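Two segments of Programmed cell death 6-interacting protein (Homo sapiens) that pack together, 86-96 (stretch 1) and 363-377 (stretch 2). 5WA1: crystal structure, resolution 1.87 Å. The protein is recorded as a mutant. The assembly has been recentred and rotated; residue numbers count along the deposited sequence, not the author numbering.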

# COMPACT_ATOMS: atom_id res chain seq x y z
N LEU A 86 10.66 -5.99 9.27
CA LEU A 86 9.99 -6.42 8.05
C LEU A 86 10.65 -7.67 7.48
O LEU A 86 9.97 -8.62 7.09
N GLU A 87 11.99 -7.68 7.42
CA GLU A 87 12.68 -8.87 6.93
C GLU A 87 12.38 -10.09 7.78
O GLU A 87 12.29 -11.21 7.25
N THR A 88 12.21 -9.91 9.09
CA THR A 88 11.82 -11.04 9.94
C THR A 88 10.43 -11.54 9.57
O THR A 88 10.21 -12.76 9.46
N LEU A 89 9.48 -10.63 9.37
CA LEU A 89 8.17 -11.02 8.88
C LEU A 89 8.27 -11.71 7.52
O LEU A 89 7.67 -12.76 7.30
N LEU A 90 9.01 -11.09 6.59
CA LEU A 90 9.17 -11.67 5.27
C LEU A 90 9.79 -13.06 5.36
O LEU A 90 9.35 -14.00 4.68
N ARG A 91 10.83 -13.20 6.19
CA ARG A 91 11.46 -14.50 6.35
C ARG A 91 10.48 -15.53 6.89
O ARG A 91 10.45 -16.68 6.42
N TYR A 92 9.65 -15.14 7.86
CA TYR A 92 8.71 -16.11 8.42
C TYR A 92 7.64 -16.49 7.40
O TYR A 92 7.20 -17.65 7.38
N TYR A 93 7.23 -15.57 6.53
CA TYR A 93 6.32 -15.93 5.45
C TYR A 93 6.96 -16.92 4.49
O TYR A 93 6.33 -17.90 4.08
N ASP A 94 8.22 -16.68 4.11
CA ASP A 94 8.92 -17.63 3.24
C ASP A 94 9.01 -19.01 3.88
O ASP A 94 8.83 -20.02 3.21
N GLN A 95 9.27 -19.06 5.19
CA GLN A 95 9.48 -20.35 5.84
C GLN A 95 8.19 -21.16 5.86
O GLN A 95 8.20 -22.36 5.55
N ILE A 96 7.06 -20.52 6.17
CA ILE A 96 5.78 -21.22 6.23
C ILE A 96 5.38 -21.74 4.85
O ILE A 96 4.92 -22.88 4.71
N PRO A 363 4.19 -8.70 -7.51
CA PRO A 363 3.77 -10.07 -7.22
C PRO A 363 4.61 -10.67 -6.10
O PRO A 363 5.78 -10.33 -5.92
N VAL A 364 3.99 -11.53 -5.31
CA VAL A 364 4.72 -12.21 -4.25
C VAL A 364 5.28 -13.51 -4.83
O VAL A 364 4.53 -14.36 -5.33
N ASN A 365 6.60 -13.63 -4.84
CA ASN A 365 7.30 -14.80 -5.37
C ASN A 365 8.29 -15.23 -4.30
O ASN A 365 9.36 -14.63 -4.16
N VAL A 366 7.90 -16.23 -3.52
CA VAL A 366 8.76 -16.82 -2.52
C VAL A 366 10.04 -17.32 -3.19
O VAL A 366 9.98 -18.08 -4.15
N PRO A 367 11.21 -16.89 -2.68
CA PRO A 367 11.39 -16.08 -1.46
C PRO A 367 11.20 -14.57 -1.64
O PRO A 367 11.78 -13.97 -2.56
N ILE A 368 10.40 -13.96 -0.76
CA ILE A 368 10.30 -12.50 -0.74
C ILE A 368 11.25 -11.86 0.26
O ILE A 368 11.43 -10.63 0.23
N SER A 369 11.88 -12.65 1.13
CA SER A 369 12.89 -12.13 2.04
C SER A 369 14.29 -12.28 1.44
O SER A 369 14.53 -13.12 0.57
N GLN A 370 15.21 -11.46 1.93
CA GLN A 370 16.59 -11.48 1.45
C GLN A 370 17.38 -12.60 2.10
O GLN A 370 17.20 -12.91 3.28
N LYS A 371 18.28 -13.20 1.31
CA LYS A 371 19.18 -14.24 1.79
C LYS A 371 18.41 -15.34 2.51
O LYS A 371 18.78 -15.78 3.60
N PHE A 372 17.32 -15.78 1.90
CA PHE A 372 16.47 -16.78 2.53
C PHE A 372 17.13 -18.15 2.48
O PHE A 372 17.75 -18.53 1.48
N THR A 373 17.00 -18.90 3.57
CA THR A 373 17.48 -20.28 3.66
C THR A 373 16.39 -21.09 4.36
O THR A 373 16.09 -20.84 5.53
N ASP A 374 15.80 -22.05 3.64
CA ASP A 374 14.78 -22.91 4.24
C ASP A 374 15.40 -23.75 5.35
O ASP A 374 16.43 -24.40 5.15
N LEU A 375 14.76 -23.73 6.52
CA LEU A 375 15.23 -24.51 7.65
C LEU A 375 15.00 -26.01 7.46
O LEU A 375 15.61 -26.81 8.18
N PHE A 376 14.14 -26.40 6.53
CA PHE A 376 13.84 -27.79 6.24
C PHE A 376 14.18 -28.13 4.79
O PHE A 376 13.47 -28.89 4.13
N GLU A 377 15.27 -27.55 4.29
CA GLU A 377 15.61 -27.71 2.88
C GLU A 377 16.09 -29.12 2.57
O GLU A 377 15.80 -29.66 1.49

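Stretch 1 is a stretch of helix, and stretch 2 has no regular helix or strand and packs against it. The two bury 760 Å² between them, both sides summed. Three residues cover the most surface: Asp-94 and Gln-95 on the helix, and Ile-368 on the loop.

Asp-94 is the main polar anchor. Its CA-to-CB bond points toward stretch 2, and chi1 is m. The carboxylate receives backbone amides from the loop. Ile-368 N donates to Asp-94 OD1 at 2.9 Å, and Ser-369 N donates to Asp-94 OD2 at 2.8 Å. Ser-369 OG also donates to Asp-94 OD2 at 2.8 Å; its p rotamer places the hydroxyl there. A buried carboxylate thus gains three donors from two consecutive residues. These bonds hold the loop backbone at Ile-368 and Ser-369 against the helix. The peptide bond before Pro-367 is cis, and Pro-367 CA lies 3.3 Å from Asp-94 OD2. The CB of Asp-94 is also used. Asp-94 CB sits over one face of the Phe-372 ring, 3.7 Å from its centroid, in a CH-pi contact. Phe-372 has chi1 t and points toward the helix.

Gln-95 leaves the helix sideways, but its end comes nearer to the loop. Its chi1 is t and chi2 is p. The amide group works in both directions. Leu-375 N donates to Gln-95 OE1 at 2.9 Å, while Gln-95 NE2 donates to Asp-374 OD1 at a very short 2.4 Å. Asp-374 OD1 also accepts Phe-376 N at 2.9 Å, so the same oxygen ties the helix to the beta turn from Asp-374 to Glu-377. Gln-95 NE2 approaches the edge of the Phe-376 ring, 4.3 Å from CD1.

Ile-368 is at the centre of two of the three apolar side-chain contacts. Its chi1 is p and chi2 is t, and its end comes nearer to the helix than its sideways CA-to-CB bond suggests. The CD1 atom of Ile-368 meets Leu-90 CD2 at 3.5 Å and Tyr-93 CD2 at 3.6 Å. Leu-90 points toward the loop with chi1 m and chi2 t. Tyr-93, chi1 t, also receives Val-366: its CE2 lies 3.9 Å from Val-366 CG2. Val-366 points toward the helix, with chi1 t.

Further contacts extend the seam. Glu-87, with chi1 and chi2 both m, brings its carboxylate to the loop, where Gln-370 N donates to Glu-87 OE1 at 3.0 Å in a nearly straight bond. Ser-369 CB packs against the helix backbone, 3.5 Å from Arg-91 N. The side chain of Arg-91 is extended, with chi1 to chi3 all t, and its NH2 reaches Leu-375 CD1 at 4.1 Å. Thr-88 and Tyr-92 point away from stretch 2. No water or bound group is included among these contacts.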

# COMPACT_ATOMS: atom_id res chain seq x y z
CB LEU A 86 9.98 -5.29 7.00
CG LEU A 86 9.29 -5.67 5.69
CD1 LEU A 86 7.86 -6.12 5.94
CD2 LEU A 86 9.31 -4.53 4.67
CB GLU A 87 14.19 -8.62 6.86
CG GLU A 87 14.62 -7.78 5.67
CD GLU A 87 14.30 -8.44 4.34
OE1 GLU A 87 14.37 -9.69 4.25
OE2 GLU A 87 13.96 -7.71 3.38
CB THR A 88 11.88 -10.64 11.41
OG1 THR A 88 13.21 -10.24 11.74
CG2 THR A 88 11.47 -11.81 12.30
CB LEU A 89 7.25 -9.80 8.79
CG LEU A 89 6.23 -9.67 9.91
CD1 LEU A 89 5.49 -8.35 9.79
CD2 LEU A 89 5.26 -10.85 9.87
CB LEU A 90 10.04 -10.77 4.40
CG LEU A 90 9.45 -9.39 4.11
CD1 LEU A 90 10.42 -8.57 3.29
CD2 LEU A 90 8.11 -9.53 3.41
CB ARG A 91 12.67 -14.38 7.28
CG ARG A 91 13.38 -15.71 7.51
CD ARG A 91 14.37 -15.65 8.67
NE ARG A 91 14.80 -16.98 9.07
CZ ARG A 91 15.52 -17.25 10.16
NH1 ARG A 91 15.91 -16.27 10.96
NH2 ARG A 91 15.84 -18.51 10.44
CB TYR A 92 8.08 -15.54 9.70
CG TYR A 92 7.03 -16.44 10.32
CD1 TYR A 92 7.38 -17.68 10.85
CD2 TYR A 92 5.70 -16.05 10.38
CE1 TYR A 92 6.42 -18.51 11.41
CE2 TYR A 92 4.73 -16.87 10.95
CZ TYR A 92 5.10 -18.10 11.46
OH TYR A 92 4.16 -18.93 12.02
CB TYR A 93 5.85 -14.68 4.69
CG TYR A 93 4.89 -15.01 3.58
CD1 TYR A 93 3.55 -15.27 3.85
CD2 TYR A 93 5.31 -15.07 2.25
CE1 TYR A 93 2.66 -15.57 2.84
CE2 TYR A 93 4.42 -15.36 1.23
CZ TYR A 93 3.10 -15.62 1.53
OH TYR A 93 2.21 -15.92 0.52
CB ASP A 94 10.33 -17.11 2.92
CG ASP A 94 10.33 -15.96 1.93
OD1 ASP A 94 9.28 -15.72 1.29
OD2 ASP A 94 11.38 -15.31 1.78
CB GLN A 95 10.02 -20.14 7.25
CG GLN A 95 10.67 -21.38 7.85
CD GLN A 95 11.78 -21.94 6.97
OE1 GLN A 95 12.93 -21.51 7.05
NE2 GLN A 95 11.43 -22.91 6.13
CB ILE A 96 4.70 -20.31 6.82
CG1 ILE A 96 5.09 -19.88 8.24
CG2 ILE A 96 3.35 -21.00 6.82
CD1 ILE A 96 5.19 -21.02 9.23
CB PRO A 363 3.99 -10.81 -8.54
CG PRO A 363 5.00 -9.99 -9.27
CD PRO A 363 4.76 -8.57 -8.86
CB VAL A 364 3.86 -12.42 -2.99
CG1 VAL A 364 3.06 -11.17 -2.69
CG2 VAL A 364 2.95 -13.63 -3.09
CB ASN A 365 8.00 -14.49 -6.69
CG ASN A 365 7.03 -14.15 -7.80
OD1 ASN A 365 6.06 -14.87 -8.04
ND2 ASN A 365 7.28 -13.03 -8.48
CB VAL A 366 8.04 -17.95 -1.78
CG1 VAL A 366 8.96 -18.62 -0.77
CG2 VAL A 366 6.78 -17.41 -1.11
CB PRO A 367 12.83 -16.39 -1.06
CG PRO A 367 13.52 -16.61 -2.37
CD PRO A 367 12.51 -17.28 -3.26
CB ILE A 368 8.85 -12.01 -0.46
CG1 ILE A 368 8.35 -12.46 0.92
CG2 ILE A 368 7.90 -12.48 -1.55
CD1 ILE A 368 6.90 -12.01 1.20
CB SER A 369 12.83 -12.85 3.39
OG SER A 369 13.45 -14.12 3.31
CB GLN A 370 17.27 -10.14 1.71
CG GLN A 370 16.75 -9.01 0.85
CD GLN A 370 16.90 -9.29 -0.63
OE1 GLN A 370 17.99 -9.16 -1.20
NE2 GLN A 370 15.81 -9.70 -1.28
CB LYS A 371 20.27 -13.65 2.68
CG LYS A 371 21.24 -12.72 1.96
CD LYS A 371 22.16 -11.99 2.93
CE LYS A 371 21.39 -10.99 3.80
NZ LYS A 371 22.29 -10.04 4.51
CB PHE A 372 15.10 -16.84 1.87
CG PHE A 372 14.24 -17.96 2.37
CD1 PHE A 372 13.70 -17.93 3.65
CD2 PHE A 372 13.98 -19.07 1.58
CE1 PHE A 372 12.92 -18.97 4.12
CE2 PHE A 372 13.20 -20.11 2.04
CZ PHE A 372 12.67 -20.06 3.32
CB THR A 373 18.81 -20.38 4.41
OG1 THR A 373 18.67 -19.80 5.72
CG2 THR A 373 19.92 -19.65 3.66
CB ASP A 374 14.14 -23.80 3.17
CG ASP A 374 13.11 -24.79 3.74
OD1 ASP A 374 12.63 -24.60 4.88
OD2 ASP A 374 12.76 -25.76 3.03
CB LEU A 375 14.54 -24.04 8.93
CG LEU A 375 15.00 -22.71 9.53
CD1 LEU A 375 14.00 -22.22 10.55
CD2 LEU A 375 16.38 -22.86 10.16
CB PHE A 376 12.37 -28.10 6.54
CG PHE A 376 11.97 -27.83 7.96
CD1 PHE A 376 11.48 -26.59 8.33
CD2 PHE A 376 12.07 -28.82 8.92
CE1 PHE A 376 11.10 -26.34 9.63
CE2 PHE A 376 11.70 -28.57 10.23
CZ PHE A 376 11.21 -27.33 10.59
CB GLU A 377 16.68 -26.69 2.48
CG GLU A 377 17.03 -26.72 1.01
CD GLU A 377 18.11 -25.72 0.65
OE1 GLU A 377 18.63 -25.05 1.56
OE2 GLU A 377 18.44 -25.61 -0.55